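Type I modular polyketide synthase (PDB 6IYR) probably transfers an extender-unit acyl group, such as malonyl, from its coenzyme A thioester during salinomycin assembly, as the acyltransferase domain of module 8. Local coordinates at residues F132-A143 / V191-M199; V205-P213 / G445-V453. All blocks are in the same frame, centred on the assembly; numbering follows the deposited sequence.

Interaction 1 of 2, residues F132-A143 / V191-M199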
loop_
_atom_site.group_PDB
_atom_site.type_symbol
_atom_site.label_atom_id
_atom_site.label_comp_id
_atom_site.label_asym_id
_atom_site.label_seq_id
_atom_site.Cartn_x
_atom_site.Cartn_y
_atom_site.Cartn_z
ATOM N N PHE A 132 -2.309 -2.257 -3.554
ATOM C CA PHE A 132 -1.028 -2.928 -3.582
ATOM C C PHE A 132 -0.201 -2.359 -4.744
ATOM O O PHE A 132 -0.493 -2.633 -5.909
ATOM C CB PHE A 132 -1.222 -4.431 -3.776
ATOM C CG PHE A 132 -1.919 -5.107 -2.623
ATOM C CD1 PHE A 132 -3.309 -5.097 -2.533
ATOM C CD2 PHE A 132 -1.184 -5.657 -1.584
ATOM C CE1 PHE A 132 -3.948 -5.709 -1.471
ATOM C CE2 PHE A 132 -1.826 -6.352 -0.550
ATOM C CZ PHE A 132 -3.204 -6.372 -0.496
ATOM N N PRO A 133 0.779 -1.503 -4.437
ATOM C CA PRO A 133 1.532 -0.890 -5.530
ATOM C C PRO A 133 2.515 -1.843 -6.139
ATOM O O PRO A 133 2.695 -2.971 -5.646
ATOM C CB PRO A 133 2.306 0.266 -4.856
ATOM C CG PRO A 133 1.939 0.242 -3.439
ATOM C CD PRO A 133 1.288 -1.082 -3.121
ATOM N N GLY A 134 3.205 -1.342 -7.164
ATOM C CA GLY A 134 4.305 -2.059 -7.797
ATOM C C GLY A 134 5.649 -1.589 -7.243
ATOM O O GLY A 134 5.866 -1.468 -6.045
ATOM N N GLN A 135 6.492 -1.153 -8.150
ATOM C CA GLN A 135 7.862 -0.801 -7.817
ATOM C C GLN A 135 7.904 0.532 -7.082
ATOM O O GLN A 135 6.931 1.317 -7.110
ATOM C CB GLN A 135 8.664 -0.689 -9.117
ATOM C CG GLN A 135 8.277 0.530 -9.934
ATOM C CD GLN A 135 9.093 1.761 -9.550
ATOM O OE1 GLN A 135 10.283 1.673 -9.217
ATOM N NE2 GLN A 135 8.443 2.903 -9.549
ATOM N N GLY A 136 9.046 0.797 -6.451
ATOM C CA GLY A 136 9.337 2.130 -5.872
ATOM C C GLY A 136 9.183 2.184 -4.347
ATOM O O GLY A 136 9.559 3.153 -3.727
ATOM N N SER A 137 8.540 1.199 -3.726
ATOM C CA SER A 137 8.305 1.300 -2.273
ATOM C C SER A 137 9.408 0.668 -1.392
ATOM O O SER A 137 9.344 0.760 -0.157
ATOM C CB SER A 137 6.872 0.802 -1.876
ATOM O OG SER A 137 6.451 -0.377 -2.565
ATOM N N GLN A 138 10.489 0.168 -1.990
ATOM C CA GLN A 138 11.471 -0.582 -1.223
ATOM C C GLN A 138 12.443 0.299 -0.417
ATOM O O GLN A 138 12.819 1.345 -0.856
ATOM C CB GLN A 138 12.268 -1.539 -2.119
ATOM C CG GLN A 138 13.361 -0.879 -2.926
ATOM C CD GLN A 138 12.795 -0.132 -4.102
ATOM O OE1 GLN A 138 11.633 -0.295 -4.477
ATOM N NE2 GLN A 138 13.595 0.752 -4.648
ATOM N N TRP A 139 12.949 -0.217 0.684
ATOM C CA TRP A 139 14.093 0.409 1.339
ATOM C C TRP A 139 14.755 -0.572 2.255
ATOM O O TRP A 139 14.091 -1.484 2.779
ATOM C CB TRP A 139 13.655 1.640 2.143
ATOM C CG TRP A 139 12.489 1.449 3.079
ATOM C CD1 TRP A 139 11.184 1.630 2.778
ATOM C CD2 TRP A 139 12.542 1.260 4.498
ATOM N NE1 TRP A 139 10.413 1.525 3.903
ATOM C CE2 TRP A 139 11.216 1.221 4.963
ATOM C CE3 TRP A 139 13.583 1.122 5.427
ATOM C CZ2 TRP A 139 10.898 1.161 6.323
ATOM C CZ3 TRP A 139 13.264 0.988 6.775
ATOM C CH2 TRP A 139 11.930 0.999 7.208
ATOM N N ALA A 140 16.058 -0.386 2.460
ATOM C CA ALA A 140 16.842 -1.306 3.243
ATOM C C ALA A 140 16.338 -1.252 4.655
ATOM O O ALA A 140 16.389 -0.207 5.285
ATOM C CB ALA A 140 18.309 -0.905 3.212
ATOM N N GLY A 141 15.933 -2.399 5.173
ATOM C CA GLY A 141 15.341 -2.499 6.502
ATOM C C GLY A 141 13.825 -2.381 6.504
ATOM O O GLY A 141 13.207 -2.427 7.556
ATOM N N MET A 142 13.199 -2.309 5.335
ATOM C CA MET A 142 11.737 -2.198 5.285
ATOM C C MET A 142 11.036 -3.315 6.070
ATOM O O MET A 142 11.377 -4.519 5.954
ATOM C CB MET A 142 11.236 -2.121 3.844
ATOM C CG MET A 142 11.651 -3.325 2.981
ATOM S SD MET A 142 10.922 -3.132 1.351
ATOM C CE MET A 142 11.477 -4.660 0.651
ATOM N N ALA A 143 10.270 -2.872 7.069
ATOM C CA ALA A 143 9.397 -3.742 7.882
ATOM C C ALA A 143 10.135 -4.675 8.819
ATOM O O ALA A 143 9.513 -5.491 9.481
ATOM C CB ALA A 143 8.449 -4.557 7.000
ATOM N N VAL A 191 14.086 -7.807 -5.909
ATOM C CA VAL A 191 13.267 -6.772 -5.330
ATOM C C VAL A 191 11.795 -7.111 -5.438
ATOM O O VAL A 191 11.044 -6.800 -4.529
ATOM C CB VAL A 191 13.589 -5.357 -5.835
ATOM C CG1 VAL A 191 13.203 -5.101 -7.293
ATOM C CG2 VAL A 191 12.895 -4.334 -4.974
ATOM N N GLN A 192 11.358 -7.673 -6.568
ATOM C CA GLN A 192 9.927 -7.846 -6.791
ATOM C C GLN A 192 9.287 -8.851 -5.802
ATOM O O GLN A 192 8.260 -8.566 -5.192
ATOM C CB GLN A 192 9.597 -8.194 -8.267
ATOM C CG GLN A 192 9.895 -7.020 -9.187
ATOM C CD GLN A 192 9.304 -7.095 -10.596
ATOM O OE1 GLN A 192 9.524 -6.208 -11.413
ATOM N NE2 GLN A 192 8.565 -8.126 -10.879
ATOM N N PRO A 193 9.917 -10.006 -5.599
ATOM C CA PRO A 193 9.340 -10.969 -4.667
ATOM C C PRO A 193 9.440 -10.526 -3.192
ATOM O O PRO A 193 8.600 -10.922 -2.379
ATOM C CB PRO A 193 10.174 -12.214 -4.880
ATOM C CG PRO A 193 10.795 -12.037 -6.224
ATOM C CD PRO A 193 10.993 -10.579 -6.400
ATOM N N ALA A 194 10.506 -9.804 -2.849
ATOM C CA ALA A 194 10.669 -9.250 -1.499
ATOM C C ALA A 194 9.515 -8.276 -1.211
ATOM O O ALA A 194 8.829 -8.330 -0.165
ATOM C CB ALA A 194 12.014 -8.554 -1.427
ATOM N N LEU A 195 9.222 -7.434 -2.187
ATOM C CA LEU A 195 8.116 -6.502 -2.031
ATOM C C LEU A 195 6.777 -7.237 -1.968
ATOM O O LEU A 195 5.897 -6.855 -1.243
ATOM C CB LEU A 195 8.069 -5.475 -3.143
ATOM C CG LEU A 195 9.029 -4.279 -3.000
ATOM C CD1 LEU A 195 8.981 -3.391 -4.261
ATOM C CD2 LEU A 195 8.642 -3.485 -1.757
ATOM N N TRP A 196 6.607 -8.229 -2.821
ATOM C CA TRP A 196 5.433 -9.070 -2.781
ATOM C C TRP A 196 5.178 -9.559 -1.331
ATOM O O TRP A 196 4.058 -9.459 -0.831
ATOM C CB TRP A 196 5.627 -10.268 -3.730
ATOM C CG TRP A 196 4.523 -11.282 -3.586
ATOM C CD1 TRP A 196 3.268 -11.176 -4.056
ATOM C CD2 TRP A 196 4.594 -12.496 -2.882
ATOM N NE1 TRP A 196 2.545 -12.270 -3.712
ATOM C CE2 TRP A 196 3.328 -13.093 -2.958
ATOM C CE3 TRP A 196 5.575 -13.107 -2.106
ATOM C CZ2 TRP A 196 3.034 -14.295 -2.338
ATOM C CZ3 TRP A 196 5.296 -14.329 -1.549
ATOM C CH2 TRP A 196 4.027 -14.883 -1.620
ATOM N N ALA A 197 6.192 -10.152 -0.727
ATOM C CA ALA A 197 6.083 -10.765 0.581
ATOM C C ALA A 197 5.779 -9.756 1.666
ATOM O O ALA A 197 4.916 -9.999 2.523
ATOM C CB ALA A 197 7.371 -11.494 0.913
ATOM N N VAL A 198 6.365 -8.571 1.540
ATOM C CA VAL A 198 6.067 -7.479 2.466
ATOM C C VAL A 198 4.628 -7.044 2.357
ATOM O O VAL A 198 3.940 -6.923 3.365
ATOM C CB VAL A 198 7.009 -6.279 2.264
ATOM C CG1 VAL A 198 6.544 -5.038 3.031
ATOM C CG2 VAL A 198 8.417 -6.666 2.641
ATOM N N MET A 199 4.155 -6.821 1.145
ATOM C CA MET A 199 2.787 -6.358 0.966
ATOM C C MET A 199 1.742 -7.401 1.406
ATOM O O MET A 199 0.722 -7.064 2.064
ATOM C CB MET A 199 2.548 -5.944 -0.473
ATOM C CG MET A 199 3.373 -4.745 -0.960
ATOM S SD MET A 199 2.797 -4.181 -2.585
ATOM C CE MET A 199 3.534 -5.490 -3.565
#
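From F132, the last residue of strand 129-132, an irregular loop runs to A143 along one side of the helical segment 191-199, and the CA of Q138 comes within 6.9 Å of the CA of L195. L195 reaches into the bend of this loop and divides its environment between two methyls. CD2 meets the sulfur SD of M142 at 3.9 Å, with S137 OG as a second neighbour, while CD1 faces the carbonyl O of G134 and OE1 of Q138. M142 crosses L195 at about a right angle. Extended beyond CG, its chain carries CE on to V198 CG2 at 4.2 Å. The type II turn W139-M142, closed by M142 N to W139 O, carries in addition a weak bond from W139 N to M142 SD, while M142 CA sits over the indole face of W139. At the far end M199 lays SD against the carbonyl of P133, and the bend about CG-SD (chi3 -76°) folds CE back against the same O. SD lies 3.3 Å from P133 O and 3.5 Å from P133 CD. The ring of F132 turns its edge to M199, with M199 CB in the ring plane, 3.9 Å from F132 CD2. Helix 172-177 extends the cluster through L176, which touches M142 and V198. No hydrogen bond crosses the contact, and the buried S137 OG has no partner in the model; loop and helix are therefore held by shape and dispersion, largely through two methionines and one leucine.

Interaction 2 of 2, residues V205-P213 / G445-V453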
loop_
_atom_site.group_PDB
_atom_site.type_symbol
_atom_site.label_atom_id
_atom_site.label_comp_id
_atom_site.label_asym_id
_atom_site.label_seq_id
_atom_site.Cartn_x
_atom_site.Cartn_y
_atom_site.Cartn_z
ATOM N N VAL A 205 -1.628 -7.995 8.709
ATOM C CA VAL A 205 -1.675 -7.173 9.953
ATOM C C VAL A 205 -2.878 -6.286 9.993
ATOM O O VAL A 205 -3.578 -6.269 10.974
ATOM C CB VAL A 205 -0.410 -6.332 10.121
ATOM C CG1 VAL A 205 -0.428 -5.507 11.412
ATOM C CG2 VAL A 205 0.764 -7.264 10.118
ATOM N N TRP A 206 -3.220 -5.652 8.877
ATOM C CA TRP A 206 -4.413 -4.848 8.833
ATOM C C TRP A 206 -5.631 -5.714 9.134
ATOM O O TRP A 206 -6.468 -5.363 9.965
ATOM C CB TRP A 206 -4.571 -4.161 7.493
ATOM C CG TRP A 206 -3.802 -2.853 7.333
ATOM C CD1 TRP A 206 -2.598 -2.684 6.710
ATOM C CD2 TRP A 206 -4.199 -1.554 7.784
ATOM N NE1 TRP A 206 -2.249 -1.362 6.697
ATOM C CE2 TRP A 206 -3.185 -0.651 7.399
ATOM C CE3 TRP A 206 -5.300 -1.067 8.488
ATOM C CZ2 TRP A 206 -3.255 0.713 7.673
ATOM C CZ3 TRP A 206 -5.405 0.308 8.684
ATOM C CH2 TRP A 206 -4.393 1.173 8.291
ATOM N N ARG A 207 -5.665 -6.908 8.531
ATOM C CA ARG A 207 -6.747 -7.871 8.726
ATOM C C ARG A 207 -6.857 -8.358 10.164
ATOM O O ARG A 207 -7.921 -8.358 10.733
ATOM C CB ARG A 207 -6.528 -9.091 7.835
ATOM C CG ARG A 207 -7.505 -9.250 6.693
ATOM C CD ARG A 207 -7.517 -10.689 6.180
ATOM N NE ARG A 207 -6.935 -11.617 7.154
ATOM C CZ ARG A 207 -7.598 -12.531 7.861
ATOM N NH1 ARG A 207 -8.908 -12.692 7.731
ATOM N NH2 ARG A 207 -6.936 -13.296 8.714
ATOM N N ALA A 208 -5.738 -8.741 10.748
ATOM C CA ALA A 208 -5.683 -9.144 12.165
ATOM C C ALA A 208 -6.158 -8.028 13.115
ATOM O O ALA A 208 -6.653 -8.292 14.214
ATOM C CB ALA A 208 -4.271 -9.573 12.515
ATOM N N ALA A 209 -5.994 -6.785 12.694
ATOM C CA ALA A 209 -6.363 -5.633 13.496
ATOM C C ALA A 209 -7.811 -5.263 13.246
ATOM O O ALA A 209 -8.291 -4.190 13.625
ATOM C CB ALA A 209 -5.469 -4.467 13.127
ATOM N N GLY A 210 -8.517 -6.133 12.555
ATOM C CA GLY A 210 -9.941 -5.964 12.399
ATOM C C GLY A 210 -10.364 -5.283 11.123
ATOM O O GLY A 210 -11.533 -4.980 10.955
ATOM N N VAL A 211 -9.418 -4.976 10.236
ATOM C CA VAL A 211 -9.761 -4.258 9.024
ATOM C C VAL A 211 -9.811 -5.239 7.861
ATOM O O VAL A 211 -8.798 -5.560 7.269
ATOM C CB VAL A 211 -8.749 -3.141 8.713
ATOM C CG1 VAL A 211 -9.205 -2.383 7.477
ATOM C CG2 VAL A 211 -8.666 -2.202 9.885
ATOM N N ALA A 212 -11.000 -5.736 7.560
ATOM C CA ALA A 212 -11.159 -6.718 6.507
ATOM C C ALA A 212 -11.375 -5.980 5.173
ATOM O O ALA A 212 -12.060 -4.963 5.111
ATOM C CB ALA A 212 -12.329 -7.635 6.831
ATOM N N PRO A 213 -10.671 -6.389 4.128
ATOM C CA PRO A 213 -10.903 -5.577 2.937
ATOM C C PRO A 213 -12.268 -5.813 2.325
ATOM O O PRO A 213 -12.631 -6.944 2.093
ATOM C CB PRO A 213 -9.783 -6.009 1.969
ATOM C CG PRO A 213 -9.107 -7.201 2.593
ATOM C CD PRO A 213 -9.765 -7.527 3.902
ATOM N N GLY A 445 -12.940 6.326 10.255
ATOM C CA GLY A 445 -14.054 5.406 10.374
ATOM C C GLY A 445 -13.699 4.029 9.869
ATOM O O GLY A 445 -14.527 3.131 9.838
ATOM N N VAL A 446 -12.440 3.803 9.556
ATOM C CA VAL A 446 -12.038 2.434 9.286
ATOM C C VAL A 446 -12.110 1.666 10.587
ATOM O O VAL A 446 -11.600 2.143 11.601
ATOM C CB VAL A 446 -10.616 2.409 8.750
ATOM C CG1 VAL A 446 -10.182 0.994 8.488
ATOM C CG2 VAL A 446 -10.533 3.262 7.506
ATOM N N PRO A 447 -12.694 0.453 10.569
ATOM C CA PRO A 447 -13.031 -0.229 11.830
ATOM C C PRO A 447 -11.870 -0.988 12.456
ATOM O O PRO A 447 -11.940 -2.183 12.659
ATOM C CB PRO A 447 -14.164 -1.185 11.435
ATOM C CG PRO A 447 -13.942 -1.452 9.977
ATOM C CD PRO A 447 -13.212 -0.267 9.393
ATOM N N VAL A 448 -10.874 -0.249 12.917
ATOM C CA VAL A 448 -9.801 -0.833 13.677
ATOM C C VAL A 448 -10.383 -1.417 14.971
ATOM O O VAL A 448 -11.259 -0.823 15.593
ATOM C CB VAL A 448 -8.746 0.250 13.999
ATOM C CG1 VAL A 448 -7.624 -0.305 14.878
ATOM C CG2 VAL A 448 -8.205 0.835 12.703
ATOM N N ASP A 449 -9.845 -2.544 15.385
ATOM C CA ASP A 449 -10.174 -3.141 16.657
ATOM C C ASP A 449 -9.026 -2.974 17.633
ATOM O O ASP A 449 -8.004 -3.665 17.556
ATOM C CB ASP A 449 -10.458 -4.625 16.466
ATOM C CG ASP A 449 -10.873 -5.310 17.772
ATOM O OD1 ASP A 449 -11.025 -4.636 18.808
ATOM O OD2 ASP A 449 -10.986 -6.539 17.783
ATOM N N TRP A 450 -9.160 -2.016 18.539
ATOM C CA TRP A 450 -8.025 -1.616 19.372
ATOM C C TRP A 450 -7.546 -2.665 20.352
ATOM O O TRP A 450 -6.372 -2.664 20.716
ATOM C CB TRP A 450 -8.320 -0.300 20.057
ATOM C CG TRP A 450 -8.339 0.802 19.050
ATOM C CD1 TRP A 450 -9.414 1.474 18.609
ATOM C CD2 TRP A 450 -7.209 1.340 18.354
ATOM N NE1 TRP A 450 -9.042 2.402 17.668
ATOM C CE2 TRP A 450 -7.683 2.364 17.523
ATOM C CE3 TRP A 450 -5.837 1.058 18.360
ATOM C CZ2 TRP A 450 -6.835 3.117 16.701
ATOM C CZ3 TRP A 450 -5.000 1.835 17.600
ATOM C CH2 TRP A 450 -5.504 2.835 16.755
ATOM N N ASP A 451 -8.404 -3.641 20.657
ATOM C CA ASP A 451 -8.014 -4.819 21.426
ATOM C C ASP A 451 -6.845 -5.596 20.809
ATOM O O ASP A 451 -6.133 -6.312 21.521
ATOM C CB ASP A 451 -9.218 -5.756 21.601
ATOM C CG ASP A 451 -10.298 -5.169 22.527
ATOM O OD1 ASP A 451 -9.975 -4.255 23.309
ATOM O OD2 ASP A 451 -11.468 -5.606 22.465
ATOM N N THR A 452 -6.625 -5.459 19.497
ATOM C CA THR A 452 -5.663 -6.319 18.831
ATOM C C THR A 452 -4.262 -5.766 18.969
ATOM O O THR A 452 -3.286 -6.422 18.604
ATOM C CB THR A 452 -6.038 -6.533 17.340
ATOM O OG1 THR A 452 -6.103 -5.273 16.648
ATOM C CG2 THR A 452 -7.404 -7.207 17.261
ATOM N N VAL A 453 -4.170 -4.546 19.485
ATOM C CA VAL A 453 -2.896 -3.912 19.730
ATOM C C VAL A 453 -2.533 -4.018 21.202
ATOM O O VAL A 453 -3.147 -3.394 22.048
ATOM C CB VAL A 453 -2.946 -2.417 19.403
ATOM C CG1 VAL A 453 -1.669 -1.739 19.907
ATOM C CG2 VAL A 453 -3.159 -2.227 17.913
#
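The Schellman motif that ends helix 188-208 supplies the main polar link of this contact, for the carbonyl of A209, at the point where the helix gives out, accepts the backbone N-H of D449. The bond from D449 N to A209 O is 2.9 Å long and nearly straight (165° at the hydrogen), its donor tilted 26° from the carbonyl plane. In the motif itself V211 N returns to W206 O and G210 N to R207 O, with G210 at positive phi. Having no side chain, G210 lets the facing chain come close, G210 CA lying 4.3 Å from D449 CB. T452 then closes over the helix end. Its OG1 rests 3.2 Å from A209 CA, and CG2 lies 3.3 Å from A208 O. Chi1 of 59° sets OG1 between the backbone N and carbonyl carbon of T452, from where the hydroxyl donates to D449 O over 2.7 Å; since T452 N also bonds to that carbonyl, two donors from T452 close the 3-10 turn 450-452 back onto D449 O. Beyond G210 the contact becomes apolar. V211 and V446 cross at about a right angle, CG1 to CG1 at 3.7 Å, and V211 CG2 approaches V448 CG2 at 4.2 Å. P447, between V446 and V448, is the centre of an inverse gamma turn. V211 CG2 also lies at the edge of the W206 indole, whereas V448 CG1 covers a face of W450. F130 of strand 129-132 and T128 touch V211 as well. The whole is a glycine-terminated helix end turning toward strand 215-218, the helix-to-strand connection of an alpha/beta fold, with the C-terminal chain laid across it.

In the fold
Helix 188-208 is common to both contacts: interaction 1 uses its earlier turns and interaction 2 its end. Their centres are 22 Å apart and their nearest atoms about 7 Å, so they do not touch. Strand 129-132 is a second tie, since it ends at F132 of interaction 1 and its F130 packs on V211 of interaction 2. Interaction 1 lies nearer the probable active site. F132 touches the G218-S220-G222 turn, whose GxSxG pattern is consistent with a nucleophile elbow, and a phosphate ion, probably from crystallisation, lies about 5 Å from G134. Interaction 2, instead, joins the helix end to the chain after helix 431-443.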